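Local coordinates for butyryl-CoA dehydrogenase (Marinomonas mediterranea, PDB 6CXT), which belongs to the acyl-CoA dehydrogenase family of flavoproteins and binds flavin-adenine dinucleotide in a fold of helical domains around a beta domain, at residues G145-L150 with N216-K221; M96-H101 with Q109-L114. All coordinates share one frame; numbering follows the deposited sequence.

Contact 1: residues G145-L150 with N216-K221; sequences GDYYVL and NCTIHK
Tyr147-Leu150 and Cys217-His220 run antiparallel, their axes 154° apart, with Tyr148 and Leu150 forming the hydrogen-bonded pairs with Ile219 and Cys217. Each pair has both backbone bonds, the shortest from Leu150 N to Cys217 O at 2.6 Å. A G1 beta bulge sets Asn216 and Cys217 together opposite Leu150, and at the other end Lys221 N reaches Asp146 O at 2.9 Å.

Asp146 O also lies over a face of the His220 imidazole, 3.3 Å from His220 CD2 and offset toward the rim. The imidazole turns its own edge to Tyr147 in a T-shaped stack, with centroids 5.1 Å apart and planes at 83°; CD2 sits over the phenol face, again toward the rim. His220 CG stands anti to the backbone N (chi1 -168°), beside the carbonyl carbon. The Asp146 side chain runs beside His220 in the same direction, with the carboxylate plane perpendicular to the imidazole. Its OD1 meets Lys221 NZ at 3.6 Å, a long salt bridge reached by an extended lysine chain that passes the Asp146 carbonyl oxygen.

Val149 lies on the same face as Thr218, its CG2 3.7 Å from Thr218 OG1, while CG1 touches Asn216 OD1. On the face of Tyr148, Ile219 and Leu150 the contact is apolar, with Leu150 CD1 3.9 Å from Ile219 CD1.

The face bearing Tyr148, Leu150 and Ile219 packs on strand 181-187, where Phe184 meets Tyr148 edge to face and also touches Leu150 and Ile219. Strand 140-144 flanks strand 147-158 and bonds to Val149 through Gln142, within the beta domain characteristic of acyl-CoA dehydrogenases.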
loop_
_atom_site.group_PDB
_atom_site.type_symbol
_atom_site.label_atom_id
_atom_site.label_comp_id
_atom_site.label_asym_id
_atom_site.label_seq_id
_atom_site.Cartn_x
_atom_site.Cartn_y
_atom_site.Cartn_z
ATOM N N GLY B 145 -12.030 -40.990 37.492
ATOM C CA GLY B 145 -12.301 -40.665 38.885
ATOM C C GLY B 145 -12.105 -39.198 39.137
ATOM O O GLY B 145 -12.725 -38.385 38.474
ATOM N N ASP B 146 -11.251 -38.869 40.102
ATOM C CA ASP B 146 -10.960 -37.477 40.463
ATOM C C ASP B 146 -9.813 -36.843 39.620
ATOM O O ASP B 146 -9.260 -35.815 40.007
ATOM C CB ASP B 146 -10.558 -37.394 41.938
ATOM C CG ASP B 146 -11.758 -37.342 42.895
ATOM O OD1 ASP B 146 -12.924 -37.477 42.460
ATOM O OD2 ASP B 146 -11.505 -37.163 44.101
ATOM N N TYR B 147 -9.445 -37.484 38.523
ATOM C CA TYR B 147 -8.220 -37.096 37.774
ATOM C C TYR B 147 -8.541 -37.037 36.309
ATOM O O TYR B 147 -9.522 -37.631 35.846
ATOM C CB TYR B 147 -7.045 -38.083 38.009
ATOM C CG TYR B 147 -6.575 -38.087 39.428
ATOM C CD1 TYR B 147 -7.208 -38.906 40.418
ATOM C CD2 TYR B 147 -5.510 -37.264 39.819
ATOM C CE1 TYR B 147 -6.784 -38.865 41.747
ATOM C CE2 TYR B 147 -5.080 -37.228 41.141
ATOM C CZ TYR B 147 -5.717 -38.029 42.096
ATOM O OH TYR B 147 -5.241 -37.959 43.367
ATOM N N TYR B 148 -7.699 -36.315 35.565
ATOM C CA TYR B 148 -7.776 -36.350 34.121
ATOM C C TYR B 148 -6.473 -36.829 33.603
ATOM O O TYR B 148 -5.475 -36.547 34.211
ATOM C CB TYR B 148 -8.031 -34.951 33.583
ATOM C CG TYR B 148 -9.462 -34.527 33.648
ATOM C CD1 TYR B 148 -10.348 -34.852 32.617
ATOM C CD2 TYR B 148 -9.925 -33.787 34.730
ATOM C CE1 TYR B 148 -11.682 -34.442 32.665
ATOM C CE2 TYR B 148 -11.243 -33.351 34.786
ATOM C CZ TYR B 148 -12.116 -33.687 33.765
ATOM O OH TYR B 148 -13.427 -33.259 33.853
ATOM N N VAL B 149 -6.511 -37.604 32.533
ATOM C CA VAL B 149 -5.317 -38.059 31.866
ATOM C C VAL B 149 -5.231 -37.279 30.540
ATOM O O VAL B 149 -6.131 -37.389 29.671
ATOM C CB VAL B 149 -5.385 -39.581 31.635
ATOM C CG1 VAL B 149 -4.206 -40.128 30.837
ATOM C CG2 VAL B 149 -5.479 -40.291 33.005
ATOM N N LEU B 150 -4.105 -36.577 30.369
ATOM C CA LEU B 150 -3.893 -35.674 29.215
ATOM C C LEU B 150 -2.886 -36.299 28.282
ATOM O O LEU B 150 -1.833 -36.823 28.720
ATOM C CB LEU B 150 -3.424 -34.305 29.692
ATOM C CG LEU B 150 -4.497 -33.255 29.983
ATOM C CD1 LEU B 150 -5.338 -33.539 31.240
ATOM C CD2 LEU B 150 -3.864 -31.871 30.069
ATOM N N ASN B 216 0.369 -39.174 28.525
ATOM C CA ASN B 216 -0.440 -39.715 29.646
ATOM C C ASN B 216 -0.137 -39.032 30.944
ATOM O O ASN B 216 0.325 -39.647 31.910
ATOM C CB ASN B 216 -0.271 -41.254 29.746
ATOM C CG ASN B 216 -0.982 -41.984 28.590
ATOM O OD1 ASN B 216 -2.163 -41.729 28.286
ATOM N ND2 ASN B 216 -0.264 -42.876 27.926
ATOM N N CYS B 217 -0.362 -37.728 30.968
ATOM C CA CYS B 217 -0.104 -36.930 32.134
ATOM C C CYS B 217 -1.369 -37.006 32.944
ATOM O O CYS B 217 -2.449 -36.654 32.435
ATOM C CB CYS B 217 0.161 -35.452 31.737
ATOM S SG CYS B 217 1.776 -35.322 30.959
ATOM N N THR B 218 -1.222 -37.403 34.213
ATOM C CA THR B 218 -2.330 -37.429 35.155
ATOM C C THR B 218 -2.379 -36.246 36.025
ATOM O O THR B 218 -1.432 -35.938 36.770
ATOM C CB THR B 218 -2.263 -38.761 35.975
ATOM O OG1 THR B 218 -2.411 -39.801 35.017
ATOM C CG2 THR B 218 -3.378 -38.818 37.006
ATOM N N ILE B 219 -3.500 -35.541 35.989
ATOM C CA ILE B 219 -3.619 -34.426 36.919
ATOM C C ILE B 219 -4.964 -34.463 37.675
ATOM O O ILE B 219 -5.981 -34.920 37.128
ATOM C CB ILE B 219 -3.511 -33.042 36.195
ATOM C CG1 ILE B 219 -4.581 -32.959 35.111
ATOM C CG2 ILE B 219 -2.124 -32.849 35.525
ATOM C CD1 ILE B 219 -4.700 -31.568 34.537
ATOM N N HIS B 220 -4.952 -33.913 38.877
ATOM C CA HIS B 220 -6.150 -33.862 39.681
ATOM C C HIS B 220 -7.138 -32.898 39.045
ATOM O O HIS B 220 -6.742 -31.879 38.482
ATOM C CB HIS B 220 -5.840 -33.421 41.098
ATOM C CG HIS B 220 -6.984 -33.632 42.030
ATOM N ND1 HIS B 220 -7.814 -32.611 42.434
ATOM C CD2 HIS B 220 -7.478 -34.763 42.592
ATOM C CE1 HIS B 220 -8.757 -33.098 43.222
ATOM N NE2 HIS B 220 -8.575 -34.401 43.335
ATOM N N LYS B 221 -8.420 -33.222 39.143
ATOM C CA LYS B 221 -9.479 -32.386 38.577
ATOM C C LYS B 221 -9.500 -30.958 39.111
ATOM O O LYS B 221 -9.985 -30.084 38.404
ATOM C CB LYS B 221 -10.857 -33.035 38.763
ATOM C CG LYS B 221 -11.328 -33.006 40.210
ATOM C CD LYS B 221 -12.713 -33.610 40.339
ATOM C CE LYS B 221 -13.124 -33.640 41.802
ATOM N NZ LYS B 221 -14.442 -34.313 41.909
#

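Contact 2: residues M96-H101 with Q109-L114; sequences MPILEH and QLLPDL
Ile98 sends its two branches to different partners on the facing helix. Its CD1 meets Leu114 CD1 tip to tip at 3.7 Å, whereas Leu110 crosses Ile98 at about a right angle and brings its CD1 to 4.1 Å from the same Ile98 CD1. One methyl therefore touches two leucines a helical turn apart. With CG1 beside the backbone N (chi1 -75°), Ile98 CG2 is left anti to that N and touches Leu111 at CG and CD2, the contact of Ile98 CG2 with Leu111 CG being 3.9 Å; the two side chains run past one another, pointing opposite ways.

Leu111 also serves the next residue of the first helix. Its CD1 comes within 3.9 Å of Leu99 CD1 and also approaches Leu99 CA, with the two side chains crossing at about a right angle. The fork of Leu111 is thus divided between neighbours, CD2 to Ile98 and CD1 to Leu99. No hydrogen bond joins the segments, and the segment axes come no closer than 10.3 Å, a distance bridged by the aliphatic branches.

Around this cluster, Val185 touches Ile98 and Leu110, Tyr165 touches Leu110 and Leu114, and Tyr55 lies against Leu99 and Leu111. The Leu114 carbonyl oxygen is hydrogen-bonded to His90 NE2, a further tie between the two helices.

With axes 148° apart and a short connection between helices 81-101 and 104-114, the arrangement is an antiparallel helical hairpin, closed by an aliphatic core in the N-terminal helical domain of the acyl-CoA dehydrogenase fold.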
loop_
_atom_site.group_PDB
_atom_site.type_symbol
_atom_site.label_atom_id
_atom_site.label_comp_id
_atom_site.label_asym_id
_atom_site.label_seq_id
_atom_site.Cartn_x
_atom_site.Cartn_y
_atom_site.Cartn_z
ATOM N N MET B 96 -4.286 -14.505 33.936
ATOM C CA MET B 96 -5.663 -14.016 33.868
ATOM C C MET B 96 -6.758 -15.122 33.780
ATOM O O MET B 96 -7.751 -15.044 34.515
ATOM C CB MET B 96 -5.816 -12.923 32.772
ATOM C CG MET B 96 -5.004 -11.673 33.079
ATOM S SD MET B 96 -5.259 -10.902 34.705
ATOM C CE MET B 96 -6.961 -10.369 34.512
ATOM N N PRO B 97 -6.593 -16.160 32.932
ATOM C CA PRO B 97 -7.611 -17.194 32.994
ATOM C C PRO B 97 -7.652 -17.933 34.352
ATOM O O PRO B 97 -8.720 -18.431 34.746
ATOM C CB PRO B 97 -7.222 -18.194 31.922
ATOM C CG PRO B 97 -6.021 -17.662 31.274
ATOM C CD PRO B 97 -5.742 -16.288 31.735
ATOM N N ILE B 98 -6.507 -18.016 35.020
ATOM C CA ILE B 98 -6.455 -18.601 36.349
ATOM C C ILE B 98 -7.283 -17.731 37.280
ATOM O O ILE B 98 -8.142 -18.265 37.993
ATOM C CB ILE B 98 -5.006 -18.771 36.859
ATOM C CG1 ILE B 98 -4.382 -19.954 36.120
ATOM C CG2 ILE B 98 -4.949 -18.962 38.400
ATOM C CD1 ILE B 98 -2.861 -20.033 36.244
ATOM N N LEU B 99 -6.987 -16.422 37.298
ATOM C CA LEU B 99 -7.760 -15.452 38.053
ATOM C C LEU B 99 -9.260 -15.535 37.739
ATOM O O LEU B 99 -10.074 -15.551 38.669
ATOM C CB LEU B 99 -7.243 -14.016 37.872
ATOM C CG LEU B 99 -7.964 -12.891 38.632
ATOM C CD1 LEU B 99 -7.799 -13.040 40.162
ATOM C CD2 LEU B 99 -7.438 -11.534 38.205
ATOM N N GLU B 100 -9.632 -15.639 36.466
ATOM C CA GLU B 100 -11.042 -15.589 36.077
ATOM C C GLU B 100 -11.834 -16.880 36.200
ATOM O O GLU B 100 -13.061 -16.828 36.299
ATOM C CB GLU B 100 -11.198 -14.992 34.670
ATOM C CG GLU B 100 -10.543 -13.617 34.624
ATOM C CD GLU B 100 -10.826 -12.862 33.352
ATOM O OE1 GLU B 100 -10.946 -13.478 32.263
ATOM O OE2 GLU B 100 -10.935 -11.630 33.485
ATOM N N HIS B 101 -11.157 -18.023 36.186
ATOM C CA HIS B 101 -11.818 -19.333 36.056
ATOM C C HIS B 101 -11.289 -20.424 36.949
ATOM O O HIS B 101 -11.781 -21.560 36.885
ATOM C CB HIS B 101 -11.753 -19.831 34.631
ATOM C CG HIS B 101 -12.402 -18.903 33.663
ATOM N ND1 HIS B 101 -13.771 -18.832 33.503
ATOM C CD2 HIS B 101 -11.872 -17.960 32.846
ATOM C CE1 HIS B 101 -14.054 -17.897 32.613
ATOM N NE2 HIS B 101 -12.918 -17.358 32.197
ATOM N N GLN B 109 -3.342 -20.939 45.634
ATOM C CA GLN B 109 -2.160 -21.779 45.441
ATOM C C GLN B 109 -1.193 -21.202 44.373
ATOM O O GLN B 109 0.017 -21.168 44.583
ATOM C CB GLN B 109 -2.595 -23.164 45.022
ATOM C CG GLN B 109 -1.526 -24.244 45.107
ATOM C CD GLN B 109 -2.066 -25.588 44.618
ATOM O OE1 GLN B 109 -3.095 -26.071 45.109
ATOM N NE2 GLN B 109 -1.393 -26.185 43.621
ATOM N N LEU B 110 -1.734 -20.732 43.251
ATOM C CA LEU B 110 -0.902 -20.414 42.080
ATOM C C LEU B 110 -0.526 -18.961 41.922
ATOM O O LEU B 110 0.607 -18.680 41.564
ATOM C CB LEU B 110 -1.558 -20.912 40.788
ATOM C CG LEU B 110 -1.899 -22.381 40.638
ATOM C CD1 LEU B 110 -2.469 -22.699 39.275
ATOM C CD2 LEU B 110 -0.701 -23.261 40.907
ATOM N N LEU B 111 -1.464 -18.047 42.169
ATOM C CA LEU B 111 -1.238 -16.629 41.862
ATOM C C LEU B 111 -0.133 -15.913 42.623
ATOM O O LEU B 111 0.525 -15.044 42.041
ATOM C CB LEU B 111 -2.538 -15.805 41.855
ATOM C CG LEU B 111 -3.537 -16.178 40.758
ATOM C CD1 LEU B 111 -4.911 -15.580 41.021
ATOM C CD2 LEU B 111 -3.003 -15.712 39.388
ATOM N N PRO B 112 0.083 -16.240 43.928
ATOM C CA PRO B 112 1.161 -15.506 44.545
ATOM C C PRO B 112 2.510 -15.610 43.839
ATOM O O PRO B 112 3.203 -14.617 43.791
ATOM C CB PRO B 112 1.233 -16.113 45.978
ATOM C CG PRO B 112 -0.236 -16.364 46.276
ATOM C CD PRO B 112 -0.724 -16.975 44.954
ATOM N N ASP B 113 2.889 -16.781 43.339
ATOM C CA ASP B 113 4.223 -16.938 42.722
ATOM C C ASP B 113 4.179 -16.543 41.225
ATOM O O ASP B 113 5.199 -16.149 40.665
ATOM C CB ASP B 113 4.768 -18.368 42.805
ATOM C CG ASP B 113 5.224 -18.772 44.220
ATOM O OD1 ASP B 113 5.454 -17.919 45.111
ATOM O OD2 ASP B 113 5.367 -19.989 44.393
ATOM N N LEU B 114 3.011 -16.671 40.604
ATOM C CA LEU B 114 2.837 -16.137 39.235
ATOM C C LEU B 114 3.006 -14.618 39.270
ATOM O O LEU B 114 3.705 -14.030 38.402
ATOM C CB LEU B 114 1.500 -16.563 38.651
ATOM C CG LEU B 114 1.367 -18.057 38.341
ATOM C CD1 LEU B 114 0.012 -18.342 37.744
ATOM C CD2 LEU B 114 2.497 -18.592 37.476
#

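Overall arrangement
Contact 2 is buried and entirely aliphatic, whereas contact 1 is partly buried and divided between backbone bonding, a T-shaped ring pair, a salt bridge and one apolar face. They use different elements: helices 81-101 and 104-114 in contact 2, strands 147-158 and 209-220 in contact 1. Strand 181-187 lies against both, through Phe184 and Val186 at contact 1 and Val185 at contact 2, and so links the helical pair to the antiparallel sheet. The contacts follow one another along the chain, their centres about 20 Å apart without touching. Contact 1 lies farther from the chain centre, about 29 Å against 17 Å, in keeping with its polar, exposed end.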